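PDB 6FN6: fatty acid synthase 1, isoform A from Drosophila melanogaster, which probably carries out de novo synthesis of long-chain saturated fatty acids from acetyl-CoA and malonyl-CoA using NADPH, this chain being its dehydratase, enoylreductase and ketoreductase region. Local coordinates for residues G498-T501 with C502-N505; C690-S693 with T694-A698; E844-Q847 with N848-V851. All coordinates share one frame; numbering follows the deposited sequence.

Interaction 1 (G498-T501 with C502-N505); sequences GLMT and CIKN
N505 folds back over the preceding helical turn and grips T501 by its backbone carbonyl. Followed outward, its side chain meets T501 O first with CB, at 3.8 Å, then with CG, at 3.7 Å, and finally with ND2, which donates a hydrogen bond to T501 O at 2.8 Å. CG stands beside the backbone N, opposite the carbonyl carbon (chi1 -72°), which swings the amide back along the helix, and the acceptor lies close to the amide plane. ND2 also rests 3.5 Å from T501 CG2, the two side chains running side by side. The backbone N of N505 donates to T501 O as well, at 3.3 Å, from the opposite face of the carbonyl plane. Asparagine suits this place because its short chain carries an N-H just far enough.

On another side, the M500 chain bends at its second and third torsions and brings CE to within 3.9 Å of K504 CG, the two chains crossing at about a right angle. L499 CG meets I503 CD1 at 4.3 Å, one turn apart, and both residues pack against helix 466-480 and strand 512-517, the next strand of the beta-alpha-beta unit in the pseudo-KR domain. Apolar L499, M500 and I503 are buried, while K504 lies at the exposed margin; N505's paired N-H groups probably fix its amide's rotation and secure the helical turn.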
loop_
_atom_site.group_PDB
_atom_site.type_symbol
_atom_site.label_atom_id
_atom_site.label_comp_id
_atom_site.label_asym_id
_atom_site.label_seq_id
_atom_site.Cartn_x
_atom_site.Cartn_y
_atom_site.Cartn_z
ATOM N N GLY A 498 -62.898 23.253 22.320
ATOM C CA GLY A 498 -63.282 22.034 21.636
ATOM C C GLY A 498 -64.739 22.037 21.222
ATOM O O GLY A 498 -65.076 21.687 20.090
ATOM N N LEU A 499 -65.604 22.450 22.144
ATOM C CA LEU A 499 -67.039 22.474 21.894
ATOM C C LEU A 499 -67.381 23.430 20.755
ATOM O O LEU A 499 -68.266 23.152 19.948
ATOM C CB LEU A 499 -67.793 22.868 23.162
ATOM C CG LEU A 499 -69.323 22.837 23.071
ATOM C CD1 LEU A 499 -69.811 21.439 22.711
ATOM C CD2 LEU A 499 -69.964 23.318 24.366
ATOM N N MET A 500 -66.680 24.557 20.693
ATOM C CA MET A 500 -66.909 25.528 19.631
ATOM C C MET A 500 -66.614 24.900 18.273
ATOM O O MET A 500 -67.414 25.002 17.343
ATOM C CB MET A 500 -66.038 26.768 19.831
ATOM C CG MET A 500 -66.363 27.920 18.885
ATOM S SD MET A 500 -67.979 28.665 19.195
ATOM C CE MET A 500 -69.022 27.837 17.995
ATOM N N THR A 501 -65.456 24.254 18.168
ATOM C CA THR A 501 -65.038 23.598 16.932
ATOM C C THR A 501 -66.053 22.540 16.528
ATOM O O THR A 501 -66.377 22.394 15.350
ATOM C CB THR A 501 -63.644 22.947 17.078
ATOM O OG1 THR A 501 -62.699 23.929 17.518
ATOM C CG2 THR A 501 -63.172 22.355 15.753
ATOM N N CYS A 502 -66.556 21.807 17.516
ATOM C CA CYS A 502 -67.529 20.752 17.271
ATOM C C CYS A 502 -68.805 21.313 16.639
ATOM O O CYS A 502 -69.410 20.675 15.780
ATOM C CB CYS A 502 -67.855 20.024 18.574
ATOM S SG CYS A 502 -69.051 18.691 18.389
ATOM N N ILE A 503 -69.206 22.509 17.067
ATOM C CA ILE A 503 -70.411 23.152 16.551
ATOM C C ILE A 503 -70.163 23.698 15.147
ATOM O O ILE A 503 -70.975 23.499 14.244
ATOM C CB ILE A 503 -70.893 24.275 17.492
ATOM C CG1 ILE A 503 -71.307 23.697 18.848
ATOM C CG2 ILE A 503 -72.057 25.043 16.869
ATOM C CD1 ILE A 503 -71.503 24.745 19.927
ATOM N N LYS A 504 -69.049 24.405 14.982
ATOM C CA LYS A 504 -68.705 25.039 13.712
ATOM C C LYS A 504 -68.783 24.078 12.527
ATOM O O LYS A 504 -69.310 24.429 11.470
ATOM C CB LYS A 504 -67.298 25.642 13.778
ATOM C CG LYS A 504 -67.192 26.886 14.644
ATOM C CD LYS A 504 -65.913 27.674 14.370
ATOM C CE LYS A 504 -64.666 26.961 14.877
ATOM N NZ LYS A 504 -64.122 25.965 13.909
ATOM N N ASN A 505 -68.262 22.868 12.706
ATOM C CA ASN A 505 -68.155 21.915 11.605
ATOM C C ASN A 505 -69.454 21.177 11.304
ATOM O O ASN A 505 -69.529 20.424 10.333
ATOM C CB ASN A 505 -67.060 20.891 11.906
ATOM C CG ASN A 505 -65.669 21.480 11.807
ATOM O OD1 ASN A 505 -65.079 21.529 10.727
ATOM N ND2 ASN A 505 -65.135 21.931 12.935
#

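Interaction 2 (C690-S693 with T694-A698)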
loop_
_atom_site.group_PDB
_atom_site.type_symbol
_atom_site.label_atom_id
_atom_site.label_comp_id
_atom_site.label_asym_id
_atom_site.label_seq_id
_atom_site.Cartn_x
_atom_site.Cartn_y
_atom_site.Cartn_z
ATOM N N CYS A 690 -3.859 15.777 25.896
ATOM C CA CYS A 690 -4.061 15.038 24.656
ATOM C C CYS A 690 -2.820 14.971 23.777
ATOM O O CYS A 690 -2.384 13.884 23.400
ATOM C CB CYS A 690 -5.212 15.649 23.859
ATOM S SG CYS A 690 -6.830 15.172 24.482
ATOM N N VAL A 691 -2.268 16.130 23.425
ATOM C CA VAL A 691 -1.157 16.173 22.481
ATOM C C VAL A 691 0.045 15.401 23.016
ATOM O O VAL A 691 0.753 14.752 22.252
ATOM C CB VAL A 691 -0.759 17.628 22.140
ATOM C CG1 VAL A 691 -1.879 18.320 21.379
ATOM C CG2 VAL A 691 -0.389 18.409 23.400
ATOM N N TYR A 692 0.268 15.451 24.325
ATOM C CA TYR A 692 1.428 14.787 24.908
ATOM C C TYR A 692 1.178 13.305 25.148
ATOM O O TYR A 692 2.084 12.488 24.988
ATOM C CB TYR A 692 1.842 15.469 26.210
ATOM C CG TYR A 692 2.716 16.678 25.981
ATOM C CD1 TYR A 692 4.060 16.530 25.670
ATOM C CD2 TYR A 692 2.202 17.963 26.067
ATOM C CE1 TYR A 692 4.868 17.628 25.451
ATOM C CE2 TYR A 692 3.002 19.069 25.852
ATOM C CZ TYR A 692 4.334 18.896 25.546
ATOM O OH TYR A 692 5.136 19.996 25.334
ATOM N N SER A 693 -0.042 12.950 25.534
ATOM C CA SER A 693 -0.412 11.543 25.626
ATOM C C SER A 693 -0.254 10.894 24.256
ATOM O O SER A 693 0.162 9.741 24.145
ATOM C CB SER A 693 -1.842 11.383 26.136
ATOM O OG SER A 693 -1.961 11.872 27.459
ATOM N N THR A 694 -0.588 11.649 23.216
ATOM C CA THR A 694 -0.451 11.180 21.845
ATOM C C THR A 694 1.022 11.003 21.490
ATOM O O THR A 694 1.425 9.966 20.958
ATOM C CB THR A 694 -1.099 12.162 20.853
ATOM O OG1 THR A 694 -2.472 12.361 21.204
ATOM C CG2 THR A 694 -1.016 11.631 19.426
ATOM N N VAL A 695 1.818 12.025 21.787
ATOM C CA VAL A 695 3.229 12.032 21.429
ATOM C C VAL A 695 3.945 10.862 22.088
ATOM O O VAL A 695 4.764 10.188 21.461
ATOM C CB VAL A 695 3.884 13.377 21.812
ATOM C CG1 VAL A 695 5.399 13.244 21.914
ATOM C CG2 VAL A 695 3.529 14.446 20.803
ATOM N N TYR A 696 3.625 10.612 23.351
ATOM C CA TYR A 696 4.312 9.577 24.107
ATOM C C TYR A 696 3.858 8.181 23.698
ATOM O O TYR A 696 4.663 7.252 23.654
ATOM C CB TYR A 696 4.096 9.786 25.605
ATOM C CG TYR A 696 5.102 10.730 26.221
ATOM C CD1 TYR A 696 6.413 10.328 26.444
ATOM C CD2 TYR A 696 4.743 12.024 26.578
ATOM C CE1 TYR A 696 7.339 11.186 27.005
ATOM C CE2 TYR A 696 5.665 12.890 27.141
ATOM C CZ TYR A 696 6.961 12.465 27.351
ATOM O OH TYR A 696 7.882 13.320 27.910
ATOM N N TYR A 697 2.577 8.027 23.381
ATOM C CA TYR A 697 2.070 6.724 22.972
ATOM C C TYR A 697 2.613 6.350 21.594
ATOM O O TYR A 697 2.740 5.169 21.265
ATOM C CB TYR A 697 0.540 6.706 22.946
ATOM C CG TYR A 697 -0.008 5.393 22.435
ATOM C CD1 TYR A 697 0.130 4.229 23.179
ATOM C CD2 TYR A 697 -0.634 5.310 21.199
ATOM C CE1 TYR A 697 -0.355 3.024 22.717
ATOM C CE2 TYR A 697 -1.122 4.104 20.728
ATOM C CZ TYR A 697 -0.978 2.965 21.491
ATOM O OH TYR A 697 -1.456 1.759 21.035
ATOM N N ALA A 698 2.923 7.363 20.793
ATOM C CA ALA A 698 3.394 7.149 19.430
ATOM C C ALA A 698 4.912 6.978 19.375
ATOM O O ALA A 698 5.415 6.003 18.816
ATOM C CB ALA A 698 2.961 8.306 18.535
#
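T694 turns its hydroxyl back one helical turn to C690, where OG1 donates to C690 O at 2.7 Å. With OG1 beside the backbone N and opposite the carbonyl carbon (chi1 -56°), the hydroxyl comes in above the carbonyl plane, while T694 N makes the helical bond to C690 O at 2.9 Å from the other face. Threonine suits this largely buried helix because it returns its polar atom to the backbone. A valine in its place would probably leave C690 O with the backbone N-H as its sole donor from this turn.

S693 uses the same device, its OG bonding to P689 O, and its own carbonyl O accepts from Y697 N at 3.1 Å. Y692 and Y696, also one turn apart, pack side chain on side chain: Y696 CE2 comes obliquely to the Y692 ring, 4.2 Å from Y692 CD1. A tyrosine suits position Y692, because its ring packs on helix 719-731 while its hydroxyl reaches V864 O.

Around helix 689-702, in the enoylreductase part, helix 719-731 also packs on V695, L836 of helix 836-841 touches T694, and helix 844-860 lies against S693 and Y696 through V854.

Interaction 3 (E844-Q847 with N848-V851); sequences EEMQ and NQVV
M846 reaches along its own alpha helix to V850, the residue one turn ahead. This is helix 844-860, in the zinc-binding-dehydrogenase-like part of the enoylreductase; it comes after strand 830-833, an end strand of the parallel Rossmann-type sheet within this chain, and the short helix 836-841.

The backbone supplies the regular ladder of i to i+4 bonds, among them V850 N to M846 O at 3.2 Å, which lies beneath the side-chain contact.

The apolar contact belongs to the methionine. Its CG is set opposite the backbone N (chi1 -165°) and the chain bends at the next two torsions, so that CE curls forward to V850 CG1, 3.4 Å away, the side chains crossing at about a right angle. CE also comes within 4.2 Å of Q849 CB. Methionine suits this partly covered place because its unbranched thioether can bend to follow its neighbours, and the compact, branched V850 gives it a methyl to lie against. Both residues face Y697 of helix 689-702, and M846 reaches V701 there too.

Polar groups occupy other sides. Q847 is buried, yet both ends of its amide are satisfied beyond the helix: OE1 accepts from R671 NE, and NE2 bonds to V839 O. An extended glutamine spans that distance while offering an acceptor and a donor together. N848 and E845, by contrast, meet loosely near the surface, their chains crossing at about a right angle with carboxylate and amide planes 50° apart; E845 OE1 stands 4.2 Å from N848 ND2.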
loop_
_atom_site.group_PDB
_atom_site.type_symbol
_atom_site.label_atom_id
_atom_site.label_comp_id
_atom_site.label_asym_id
_atom_site.label_seq_id
_atom_site.Cartn_x
_atom_site.Cartn_y
_atom_site.Cartn_z
ATOM N N GLU A 844 -6.354 -1.210 30.682
ATOM C CA GLU A 844 -6.024 -0.221 31.705
ATOM C C GLU A 844 -4.528 0.067 31.812
ATOM O O GLU A 844 -4.122 1.225 31.919
ATOM C CB GLU A 844 -6.546 -0.686 33.067
ATOM C CG GLU A 844 -8.065 -0.661 33.194
ATOM C CD GLU A 844 -8.739 -1.798 32.451
ATOM O OE1 GLU A 844 -8.023 -2.675 31.921
ATOM O OE2 GLU A 844 -9.988 -1.813 32.394
ATOM N N GLU A 845 -3.709 -0.980 31.791
ATOM C CA GLU A 845 -2.276 -0.824 32.024
ATOM C C GLU A 845 -1.650 0.135 31.018
ATOM O O GLU A 845 -0.734 0.888 31.355
ATOM C CB GLU A 845 -1.567 -2.176 31.966
ATOM C CG GLU A 845 -0.059 -2.091 32.186
ATOM C CD GLU A 845 0.312 -1.349 33.460
ATOM O OE1 GLU A 845 -0.507 -1.330 34.405
ATOM O OE2 GLU A 845 1.422 -0.779 33.515
ATOM N N MET A 846 -2.140 0.100 29.783
ATOM C CA MET A 846 -1.645 0.993 28.741
ATOM C C MET A 846 -1.947 2.446 29.103
ATOM O O MET A 846 -1.119 3.334 28.890
ATOM C CB MET A 846 -2.271 0.638 27.391
ATOM C CG MET A 846 -1.568 1.258 26.198
ATOM S SD MET A 846 0.177 0.808 26.095
ATOM C CE MET A 846 0.941 2.390 26.430
ATOM N N GLN A 847 -3.139 2.680 29.645
ATOM C CA GLN A 847 -3.535 4.011 30.091
ATOM C C GLN A 847 -2.616 4.509 31.202
ATOM O O GLN A 847 -2.213 5.670 31.218
ATOM C CB GLN A 847 -4.983 4.008 30.585
ATOM C CG GLN A 847 -6.015 3.716 29.511
ATOM C CD GLN A 847 -7.360 3.331 30.095
ATOM O OE1 GLN A 847 -7.532 3.286 31.313
ATOM N NE2 GLN A 847 -8.327 3.060 29.225
ATOM N N ASN A 848 -2.288 3.622 32.133
ATOM C CA ASN A 848 -1.461 3.988 33.275
ATOM C C ASN A 848 -0.020 4.266 32.862
ATOM O O ASN A 848 0.662 5.079 33.484
ATOM C CB ASN A 848 -1.499 2.882 34.328
ATOM C CG ASN A 848 -2.824 2.822 35.059
ATOM O OD1 ASN A 848 -3.338 3.842 35.523
ATOM N ND2 ASN A 848 -3.393 1.626 35.156
ATOM N N GLN A 849 0.446 3.589 31.819
ATOM C CA GLN A 849 1.809 3.789 31.345
ATOM C C GLN A 849 1.957 5.149 30.664
ATOM O O GLN A 849 2.901 5.888 30.943
ATOM C CB GLN A 849 2.224 2.668 30.391
ATOM C CG GLN A 849 3.638 2.824 29.846
ATOM C CD GLN A 849 4.682 2.843 30.952
ATOM O OE1 GLN A 849 5.292 3.875 31.231
ATOM N NE2 GLN A 849 4.888 1.697 31.591
ATOM N N VAL A 850 1.029 5.476 29.768
ATOM C CA VAL A 850 1.127 6.709 28.995
ATOM C C VAL A 850 1.085 7.919 29.924
ATOM O O VAL A 850 1.823 8.884 29.725
ATOM C CB VAL A 850 0.012 6.804 27.920
ATOM C CG1 VAL A 850 0.179 5.710 26.880
ATOM C CG2 VAL A 850 -1.366 6.725 28.549
ATOM N N VAL A 851 0.228 7.869 30.939
ATOM C CA VAL A 851 0.110 8.983 31.870
ATOM C C VAL A 851 1.395 9.087 32.685
ATOM O O VAL A 851 1.831 10.183 33.035
ATOM C CB VAL A 851 -1.129 8.834 32.782
ATOM C CG1 VAL A 851 -2.401 8.822 31.947
ATOM C CG2 VAL A 851 -1.037 7.575 33.629
#

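Overall arrangement
From the N terminus, interaction 1 comes first, in the pseudo-KR domain, and interactions 2 and 3 follow in the enoylreductase part. Each lies within a single helix and joins neighbouring turns, its two segments following directly on each other, so none closes a loop, and the three occur in series without nesting or crossing. Interaction 1 lies across the chain's centre from the others, with about 69 Å between its centre and that of interaction 2, and touches neither. Interactions 2 and 3 are neighbours, their centres about 12 Å apart, and their helices, 689-702 and 844-860, pack together, Y697 among others bridging them, uniting elements some 150 residues apart in sequence.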